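Endo-alpha-(1->5)-L-arabinanase (Bacillus licheniformis, PDB 6B7K) probably cleaves internal alpha-(1->5)-arabinofuranosidic linkages of arabinan, as a calcium-containing endo-acting hydrolase of glycosyl hydrolase family 43. Local coordinates at residues I108-T113 with R122-V127; Q80-I85 with A138-L143; L266-L271 with L291-Q296. All blocks are in the same frame, centred on the assembly; numbering follows the deposited sequence.

Contact 1. Residues I108-T113 with R122-V127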
loop_
_atom_site.group_PDB
_atom_site.type_symbol
_atom_site.label_atom_id
_atom_site.label_comp_id
_atom_site.label_asym_id
_atom_site.label_seq_id
_atom_site.Cartn_x
_atom_site.Cartn_y
_atom_site.Cartn_z
ATOM N N ILE A 108 -2.494 -11.555 5.696
ATOM C CA ILE A 108 -2.656 -10.160 6.085
ATOM C C ILE A 108 -3.221 -10.115 7.496
ATOM O O ILE A 108 -4.260 -10.725 7.778
ATOM C CB ILE A 108 -3.565 -9.403 5.103
ATOM C CG1 ILE A 108 -2.907 -9.319 3.726
ATOM C CG2 ILE A 108 -3.873 -8.011 5.636
ATOM C CD1 ILE A 108 -3.763 -8.662 2.662
ATOM N N GLY A 109 -2.527 -9.413 8.390
ATOM C CA GLY A 109 -2.990 -9.220 9.745
ATOM C C GLY A 109 -3.541 -7.818 9.952
ATOM O O GLY A 109 -3.567 -6.984 9.051
ATOM N N LEU A 110 -3.986 -7.566 11.179
ATOM C CA LEU A 110 -4.563 -6.274 11.521
ATOM C C LEU A 110 -4.135 -5.876 12.923
ATOM O O LEU A 110 -4.276 -6.657 13.869
ATOM C CB LEU A 110 -6.091 -6.307 11.419
ATOM C CG LEU A 110 -6.837 -5.002 11.708
ATOM C CD1 LEU A 110 -6.254 -3.849 10.903
ATOM C CD2 LEU A 110 -8.324 -5.168 11.415
ATOM N N ALA A 111 -3.595 -4.668 13.043
ATOM C CA ALA A 111 -3.294 -4.047 14.321
ATOM C C ALA A 111 -4.120 -2.776 14.455
ATOM O O ALA A 111 -4.519 -2.161 13.461
ATOM C CB ALA A 111 -1.799 -3.730 14.456
ATOM N N SER A 112 -4.375 -2.381 15.700
ATOM C CA SER A 112 -5.276 -1.268 15.952
ATOM C C SER A 112 -4.837 -0.511 17.197
ATOM O O SER A 112 -4.228 -1.078 18.108
ATOM C CB SER A 112 -6.720 -1.759 16.107
ATOM O OG SER A 112 -7.596 -0.683 16.372
ATOM N N THR A 113 -5.159 0.781 17.222
ATOM C CA THR A 113 -4.930 1.621 18.389
ATOM C C THR A 113 -5.847 2.830 18.304
ATOM O O THR A 113 -6.339 3.184 17.228
ATOM C CB THR A 113 -3.473 2.080 18.493
ATOM O OG1 THR A 113 -3.280 2.755 19.744
ATOM C CG2 THR A 113 -3.142 3.039 17.364
ATOM N N ARG A 122 -3.189 -3.120 19.490
ATOM C CA ARG A 122 -3.945 -4.327 19.789
ATOM C C ARG A 122 -3.862 -5.305 18.622
ATOM O O ARG A 122 -3.858 -4.900 17.457
ATOM C CB ARG A 122 -5.406 -3.976 20.083
ATOM C CG ARG A 122 -6.315 -5.175 20.279
ATOM C CD ARG A 122 -7.657 -4.945 19.611
ATOM N NE ARG A 122 -8.412 -3.878 20.257
ATOM C CZ ARG A 122 -9.507 -3.322 19.749
ATOM N NH1 ARG A 122 -9.974 -3.722 18.575
ATOM N NH2 ARG A 122 -10.131 -2.360 20.413
ATOM N N ASP A 123 -3.796 -6.597 18.944
ATOM C CA ASP A 123 -3.691 -7.652 17.938
ATOM C C ASP A 123 -5.094 -8.062 17.498
ATOM O O ASP A 123 -5.813 -8.737 18.242
ATOM C CB ASP A 123 -2.923 -8.848 18.491
ATOM C CG ASP A 123 -2.715 -9.936 17.454
ATOM O OD1 ASP A 123 -2.870 -9.652 16.246
ATOM O OD2 ASP A 123 -2.400 -11.079 17.848
ATOM N N ASP A 124 -5.475 -7.676 16.283
ATOM C CA ASP A 124 -6.821 -7.922 15.784
ATOM C C ASP A 124 -6.928 -9.171 14.917
ATOM O O ASP A 124 -8.016 -9.462 14.410
ATOM C CB ASP A 124 -7.325 -6.698 15.014
ATOM C CG ASP A 124 -7.470 -5.474 15.905
ATOM O OD1 ASP A 124 -6.436 -4.900 16.304
ATOM O OD2 ASP A 124 -8.614 -5.090 16.219
ATOM N N GLY A 125 -5.840 -9.918 14.735
ATOM C CA GLY A 125 -5.917 -11.243 14.151
ATOM C C GLY A 125 -5.820 -11.273 12.637
ATOM O O GLY A 125 -5.678 -10.257 11.950
ATOM N N LEU A 126 -5.909 -12.494 12.114
ATOM C CA LEU A 126 -5.786 -12.724 10.680
ATOM C C LEU A 126 -6.935 -12.067 9.923
ATOM O O LEU A 126 -8.087 -12.083 10.367
ATOM C CB LEU A 126 -5.750 -14.229 10.397
ATOM C CG LEU A 126 -5.448 -14.764 8.991
ATOM C CD1 LEU A 126 -6.708 -14.891 8.146
ATOM C CD2 LEU A 126 -4.420 -13.900 8.288
ATOM N N VAL A 127 -6.613 -11.485 8.769
ATOM C CA VAL A 127 -7.608 -10.844 7.919
ATOM C C VAL A 127 -7.973 -11.788 6.780
ATOM O O VAL A 127 -9.147 -12.120 6.587
ATOM C CB VAL A 127 -7.097 -9.495 7.383
ATOM C CG1 VAL A 127 -8.114 -8.872 6.444
ATOM C CG2 VAL A 127 -6.779 -8.556 8.534
#
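In the beta hairpin that forms the outer half of a propeller blade, Ser112 and Arg122 make the hydrogen-bonded antiparallel pair nearest the turn. Arg122 N bonds to Ser112 O at 2.7 Å, and Ser112 N to Arg122 O at 3.1 Å. Next comes the non-hydrogen-bonded pair Ala111 and Asp123, where Ala111 CA sends a CA-H...O contact to Arg122 O. Asp124 N then binds Leu110 O at 2.9 Å, and Val127 N binds Ile108 O at 2.7 Å.

Between the last two bonds the register shifts by one residue: Leu110 lies nearest Asp124, but Gly109 lies nearest Leu126. Gly125 takes up the difference with a positive phi of 89°, a shape that suits glycine because a CB would press on the carbonyl oxygen of Asp124. Its own O receives a weak bond from Leu110 N.

The side chains explain the rest. Asp124 CB lies 3.7 Å from Leu110 CG; with CG anti to the carbonyl carbon (chi1 -64°) the carboxylate of Asp124 swings beside Ser112 CB. From there Asp124 OD2 is met on its syn side by Arg122 NH1 at 3.0 Å, a salt bridge reached by an arginine chain bent at its middle torsions. Ser112 OG is bound instead to Tyr92 O, and Asp123 OD2 to Trp68 NE1. Farther along, Val127 CG2 rests on Leu110 CB at 3.7 Å, and both residues pack against Tyr95 of strand 92-98. Polar pairing near the turn, aliphatic packing toward the interior and a glycine where the register changes together make up the edge hairpin of a four-stranded antiparallel blade, as in the family 43 beta-propeller.

Contact 2. Residues Q80-I85 with A138-L143. With CA (calcium ion), chain F.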
loop_
_atom_site.group_PDB
_atom_site.type_symbol
_atom_site.label_atom_id
_atom_site.label_comp_id
_atom_site.label_asym_id
_atom_site.label_seq_id
_atom_site.Cartn_x
_atom_site.Cartn_y
_atom_site.Cartn_z
ATOM N N GLN A 80 7.996 -7.593 8.621
ATOM C CA GLN A 80 6.697 -7.609 7.967
ATOM C C GLN A 80 6.646 -6.518 6.905
ATOM O O GLN A 80 7.357 -5.513 6.987
ATOM C CB GLN A 80 5.569 -7.422 8.984
ATOM C CG GLN A 80 5.231 -8.679 9.781
ATOM C CD GLN A 80 6.381 -9.161 10.652
ATOM O OE1 GLN A 80 6.704 -8.548 11.668
ATOM N NE2 GLN A 80 7.004 -10.264 10.256
ATOM N N TRP A 81 5.799 -6.726 5.900
ATOM C CA TRP A 81 5.807 -5.897 4.705
ATOM C C TRP A 81 4.555 -5.038 4.613
ATOM O O TRP A 81 3.517 -5.337 5.210
ATOM C CB TRP A 81 5.887 -6.737 3.426
ATOM C CG TRP A 81 6.796 -7.921 3.436
ATOM C CD1 TRP A 81 7.753 -8.238 4.356
ATOM C CD2 TRP A 81 6.828 -8.956 2.450
ATOM N NE1 TRP A 81 8.374 -9.415 4.005
ATOM C CE2 TRP A 81 7.824 -9.873 2.837
ATOM C CE3 TRP A 81 6.109 -9.195 1.278
ATOM C CZ2 TRP A 81 8.114 -11.008 2.088
ATOM C CZ3 TRP A 81 6.398 -10.318 0.542
ATOM C CH2 TRP A 81 7.389 -11.210 0.947
ATOM N N ALA A 82 4.680 -3.968 3.822
ATOM C CA ALA A 82 3.596 -3.169 3.257
ATOM C C ALA A 82 2.472 -2.892 4.244
ATOM O O ALA A 82 1.380 -3.460 4.111
ATOM C CB ALA A 82 3.030 -3.870 2.021
ATOM N N PRO A 83 2.686 -2.034 5.235
ATOM C CA PRO A 83 1.600 -1.675 6.146
ATOM C C PRO A 83 0.689 -0.621 5.534
ATOM O O PRO A 83 1.066 0.124 4.629
ATOM C CB PRO A 83 2.338 -1.124 7.368
ATOM C CG PRO A 83 3.579 -0.547 6.801
ATOM C CD PRO A 83 3.962 -1.406 5.625
ATOM N N ASP A 84 -0.540 -0.583 6.045
ATOM C CA ASP A 84 -1.513 0.438 5.676
ATOM C C ASP A 84 -2.119 1.012 6.946
ATOM O O ASP A 84 -2.645 0.265 7.776
ATOM C CB ASP A 84 -2.608 -0.122 4.767
ATOM C CG ASP A 84 -3.621 0.934 4.372
ATOM O OD1 ASP A 84 -3.207 1.977 3.825
ATOM O OD2 ASP A 84 -4.830 0.728 4.610
ATOM N N ILE A 85 -2.053 2.331 7.090
ATOM C CA ILE A 85 -2.512 3.021 8.286
ATOM C C ILE A 85 -3.602 4.013 7.900
ATOM O O ILE A 85 -3.479 4.733 6.902
ATOM C CB ILE A 85 -1.341 3.731 9.000
ATOM C CG1 ILE A 85 -1.828 4.456 10.258
ATOM C CG2 ILE A 85 -0.620 4.671 8.040
ATOM C CD1 ILE A 85 -2.380 3.527 11.319
ATOM N N ALA A 138 -1.822 -12.732 -0.484
ATOM C CA ALA A 138 -2.355 -11.882 0.579
ATOM C C ALA A 138 -1.232 -11.028 1.171
ATOM O O ALA A 138 -0.744 -11.251 2.281
ATOM C CB ALA A 138 -3.034 -12.726 1.648
ATOM N N ILE A 139 -0.811 -10.036 0.386
ATOM C CA ILE A 139 0.082 -8.976 0.835
ATOM C C ILE A 139 -0.403 -7.659 0.239
ATOM O O ILE A 139 -1.369 -7.616 -0.529
ATOM C CB ILE A 139 1.558 -9.227 0.450
ATOM C CG1 ILE A 139 1.735 -9.231 -1.070
ATOM C CG2 ILE A 139 2.084 -10.517 1.068
ATOM C CD1 ILE A 139 3.186 -9.203 -1.501
ATOM N N ASP A 140 0.293 -6.582 0.590
ATOM C CA ASP A 140 -0.022 -5.233 0.135
ATOM C C ASP A 140 -1.489 -4.857 0.373
ATOM O O ASP A 140 -2.228 -4.589 -0.578
ATOM C CB ASP A 140 0.343 -5.066 -1.333
ATOM C CG ASP A 140 1.810 -5.337 -1.599
ATOM O OD1 ASP A 140 2.517 -5.753 -0.659
ATOM O OD2 ASP A 140 2.258 -5.134 -2.748
ATOM N N PRO A 141 -1.933 -4.814 1.627
ATOM C CA PRO A 141 -3.320 -4.442 1.905
ATOM C C PRO A 141 -3.511 -2.933 1.867
ATOM O O PRO A 141 -2.559 -2.152 1.918
ATOM C CB PRO A 141 -3.550 -4.990 3.315
ATOM C CG PRO A 141 -2.215 -4.869 3.954
ATOM C CD PRO A 141 -1.191 -5.107 2.867
ATOM N N ASP A 142 -4.775 -2.533 1.776
ATOM C CA ASP A 142 -5.111 -1.114 1.737
ATOM C C ASP A 142 -6.592 -0.955 2.031
ATOM O O ASP A 142 -7.427 -1.542 1.334
ATOM C CB ASP A 142 -4.765 -0.506 0.385
ATOM C CG ASP A 142 -4.748 1.003 0.419
ATOM O OD1 ASP A 142 -3.746 1.572 0.905
ATOM O OD2 ASP A 142 -5.736 1.618 -0.032
ATOM N N LEU A 143 -6.912 -0.164 3.049
ATOM C CA LEU A 143 -8.288 0.107 3.432
ATOM C C LEU A 143 -8.821 1.308 2.659
ATOM O O LEU A 143 -8.094 2.274 2.411
ATOM C CB LEU A 143 -8.373 0.364 4.938
ATOM C CG LEU A 143 -9.705 0.789 5.558
ATOM C CD1 LEU A 143 -10.757 -0.290 5.387
ATOM C CD2 LEU A 143 -9.512 1.121 7.026
HETATM CA CA CA F . -4.099 3.544 2.185
HETATM O O HOH W 1 -5.082 5.942 1.860
#
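Asp84 and Asp142 both hold CG anti to the backbone N, with chi1 of -180° and -165°, and these extended side chains bring two carboxylates from neighbouring blades to one calcium ion. Asp84 OD1 and Asp142 OD1 each bind the metal at 2.4 Å. The two oxygens are 3.0 Å apart as ligands of the same ion, not hydrogen-bonded; their carboxylate planes are turned 41° apart. A water completes part of the shell, and Asp264 supplies OD2 from a third blade.

Asp84 does double duty. While OD1 faces the calcium, OD2 takes a straight bond from Leu143 N at 2.8 Å, the donor arriving from above the carboxylate plane. Both oxygens are thus engaged, which should fix the rotation of the group and tie Leu143, in strand 142-145, to strand 81-87. Ser25 OG adds a weak bond to OD1.

Away from the metal the two segments run almost side by side in the same direction. The ring of Pro141 brings CD to 3.3 Å from Ala82 O, and Asp140 OD1 lies 3.3 Å from Ala82 CB, while Asp140 OD2 is weakly bound by Ala193 N. At the far end Ile139 CD1 touches the edge of the Trp81 ring, in its plane, 4.0 Å from CZ3. Ile139 and Asp140 are predicted to bind substrate, and Asp140 probably orients the proton donor, taken to be Glu192, whose side chain it touches.

The chemistry implies a division of labour along two short segments lying side by side: buried acidic groups that are probably ionised, their charge offset at least in part by calcium, at one end, and residues presumed to serve the active site at the other.

Contact 3. Residues L266-L271 with L291-Q296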
loop_
_atom_site.group_PDB
_atom_site.type_symbol
_atom_site.label_atom_id
_atom_site.label_comp_id
_atom_site.label_asym_id
_atom_site.label_seq_id
_atom_site.Cartn_x
_atom_site.Cartn_y
_atom_site.Cartn_z
ATOM N N LEU A 266 -3.211 10.150 0.660
ATOM C CA LEU A 266 -3.787 10.604 1.919
ATOM C C LEU A 266 -4.626 11.846 1.672
ATOM O O LEU A 266 -4.137 12.826 1.099
ATOM C CB LEU A 266 -2.702 10.913 2.955
ATOM C CG LEU A 266 -3.149 11.645 4.224
ATOM C CD1 LEU A 266 -4.094 10.780 5.045
ATOM C CD2 LEU A 266 -1.945 12.075 5.052
ATOM N N ASN A 267 -5.887 11.798 2.104
ATOM C CA ASN A 267 -6.795 12.942 2.075
ATOM C C ASN A 267 -6.990 13.494 0.666
ATOM O O ASN A 267 -7.343 14.667 0.501
ATOM C CB ASN A 267 -6.310 14.049 3.021
ATOM C CG ASN A 267 -7.442 14.917 3.542
ATOM O OD1 ASN A 267 -8.614 14.545 3.465
ATOM N ND2 ASN A 267 -7.094 16.078 4.084
ATOM N N ASN A 268 -6.759 12.661 -0.354
ATOM C CA ASN A 268 -6.917 13.056 -1.756
ATOM C C ASN A 268 -6.077 14.286 -2.093
ATOM O O ASN A 268 -6.500 15.155 -2.858
ATOM C CB ASN A 268 -8.389 13.301 -2.104
ATOM C CG ASN A 268 -9.170 12.016 -2.276
ATOM O OD1 ASN A 268 -8.608 10.977 -2.625
ATOM N ND2 ASN A 268 -10.476 12.082 -2.041
ATOM N N SER A 269 -4.876 14.365 -1.520
ATOM C CA SER A 269 -4.044 15.545 -1.726
ATOM C C SER A 269 -2.561 15.245 -1.568
ATOM O O SER A 269 -1.720 16.106 -1.848
ATOM C CB SER A 269 -4.453 16.656 -0.756
ATOM O OG SER A 269 -4.291 16.242 0.590
ATOM N N ILE A 270 -2.222 14.035 -1.122
ATOM C CA ILE A 270 -0.839 13.671 -0.836
ATOM C C ILE A 270 -0.605 12.235 -1.284
ATOM O O ILE A 270 -1.230 11.310 -0.755
ATOM C CB ILE A 270 -0.503 13.819 0.659
ATOM C CG1 ILE A 270 -0.604 15.284 1.088
ATOM C CG2 ILE A 270 0.881 13.264 0.952
ATOM C CD1 ILE A 270 -0.581 15.487 2.580
ATOM N N LEU A 271 0.298 12.046 -2.246
ATOM C CA LEU A 271 0.725 10.720 -2.682
ATOM C C LEU A 271 2.136 10.471 -2.169
ATOM O O LEU A 271 3.074 11.178 -2.556
ATOM C CB LEU A 271 0.673 10.593 -4.207
ATOM C CG LEU A 271 1.004 9.230 -4.836
ATOM C CD1 LEU A 271 0.223 9.037 -6.125
ATOM C CD2 LEU A 271 2.500 9.059 -5.107
ATOM N N LEU A 291 -0.717 15.761 -4.403
ATOM C CA LEU A 291 -1.420 15.206 -5.553
ATOM C C LEU A 291 -2.527 16.154 -5.994
ATOM O O LEU A 291 -3.330 16.608 -5.172
ATOM C CB LEU A 291 -2.003 13.833 -5.223
ATOM C CG LEU A 291 -2.426 13.020 -6.448
ATOM C CD1 LEU A 291 -1.215 12.715 -7.312
ATOM C CD2 LEU A 291 -3.136 11.744 -6.044
ATOM N N TYR A 292 -2.570 16.448 -7.289
ATOM C CA TYR A 292 -3.583 17.316 -7.869
ATOM C C TYR A 292 -4.426 16.523 -8.859
ATOM O O TYR A 292 -4.216 15.326 -9.074
ATOM C CB TYR A 292 -2.940 18.533 -8.538
ATOM C CG TYR A 292 -2.050 19.308 -7.602
ATOM C CD1 TYR A 292 -2.580 20.244 -6.724
ATOM C CD2 TYR A 292 -0.679 19.091 -7.583
ATOM C CE1 TYR A 292 -1.769 20.951 -5.860
ATOM C CE2 TYR A 292 0.141 19.791 -6.723
ATOM C CZ TYR A 292 -0.407 20.719 -5.863
ATOM O OH TYR A 292 0.414 21.413 -5.006
ATOM N N TRP A 293 -5.402 17.203 -9.455
ATOM C CA TRP A 293 -6.348 16.567 -10.359
ATOM C C TRP A 293 -6.639 17.518 -11.511
ATOM O O TRP A 293 -6.932 18.697 -11.286
ATOM C CB TRP A 293 -7.637 16.183 -9.619
ATOM C CG TRP A 293 -7.380 15.525 -8.283
ATOM C CD1 TRP A 293 -7.050 16.149 -7.114
ATOM C CD2 TRP A 293 -7.426 14.121 -7.985
ATOM N NE1 TRP A 293 -6.888 15.225 -6.112
ATOM C CE2 TRP A 293 -7.112 13.973 -6.619
ATOM C CE3 TRP A 293 -7.702 12.977 -8.740
ATOM C CZ2 TRP A 293 -7.073 12.730 -5.991
ATOM C CZ3 TRP A 293 -7.664 11.743 -8.113
ATOM C CH2 TRP A 293 -7.348 11.629 -6.754
ATOM N N ASP A 294 -6.552 17.008 -12.741
ATOM C CA ASP A 294 -6.667 17.859 -13.921
ATOM C C ASP A 294 -8.115 18.259 -14.185
ATOM O O ASP A 294 -8.975 18.116 -13.310
ATOM C CB ASP A 294 -6.066 17.163 -15.150
ATOM C CG ASP A 294 -6.714 15.817 -15.454
ATOM O OD1 ASP A 294 -7.798 15.517 -14.907
ATOM O OD2 ASP A 294 -6.129 15.050 -16.250
ATOM N N SER A 295 -8.390 18.761 -15.390
ATOM C CA SER A 295 -9.741 19.197 -15.723
ATOM C C SER A 295 -10.727 18.038 -15.797
ATOM O O SER A 295 -11.937 18.266 -15.683
ATOM C CB SER A 295 -9.738 19.959 -17.050
ATOM O OG SER A 295 -8.972 21.147 -16.954
ATOM N N GLN A 296 -10.245 16.809 -15.979
ATOM C CA GLN A 296 -11.102 15.634 -16.043
ATOM C C GLN A 296 -11.109 14.842 -14.744
ATOM O O GLN A 296 -11.662 13.739 -14.708
ATOM C CB GLN A 296 -10.681 14.722 -17.199
ATOM C CG GLN A 296 -11.015 15.254 -18.580
ATOM C CD GLN A 296 -10.120 16.401 -18.994
ATOM O OE1 GLN A 296 -8.974 16.502 -18.552
ATOM N NE2 GLN A 296 -10.641 17.282 -19.838
#
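Leu291 and Trp293 meet Ser269 and Asn268 in the close part of this contact. Leu291 N binds Ser269 O at 2.8 Å, and Trp293 NE1 reaches Asn268 O at 3.3 Å, with that oxygen in the plane of the indole at its edge. Inward, Leu291 CD1 meets Leu271 CD1 tip to tip at 4.1 Å. The amide of Asn268 stands nearly perpendicular to the indole and is anchored elsewhere, by Thr197 OG1 and Tyr198 O.

The other side is looser. Ser269 turns its side chain away from the partner segment, at a classic beta bulge in which Ser269 and Ile270 are set against the single residue Leu266, and past Trp293 the chain leaves for the surface, where Asp294 OD1 accepts from Gln296 N in an Asx turn. An alanine in place of Trp293 would probably leave Asn268 O without its indole donor and open a gap beside Lys199 and Tyr204.

Both of those residues touch the indole, Lys199 in a cation-pi contact and Tyr204 edge-to-face. Leu271 and Leu291 meanwhile pack on Val265 of strand 257-266 and Phe206 of strand 202-209, while Pro299 of strand 299-300 touches Leu291 and Trp293.

Overall arrangement
Followed from the N terminus, the chain first enters contact 2 at residues 80-85, most of them in the innermost strand of a blade. Contact 1 opens and closes next, an outer hairpin of that same blade contained within the longer excursion that ends when residues 138-143 return. Contacts 1 and 2 also touch directly, Ile108 packing on Ala138 and Pro141. Whereas contact 1 stays within one sheet, contact 2 ties it to the following one near the central calcium. Contact 3 comes later and closes the hairpin of strands 270-277 and 284-293 in the last blade, across the chain's centre from contact 1. Its centre is about 22 Å from that of contact 2; Asp264, just before it, shares the metal.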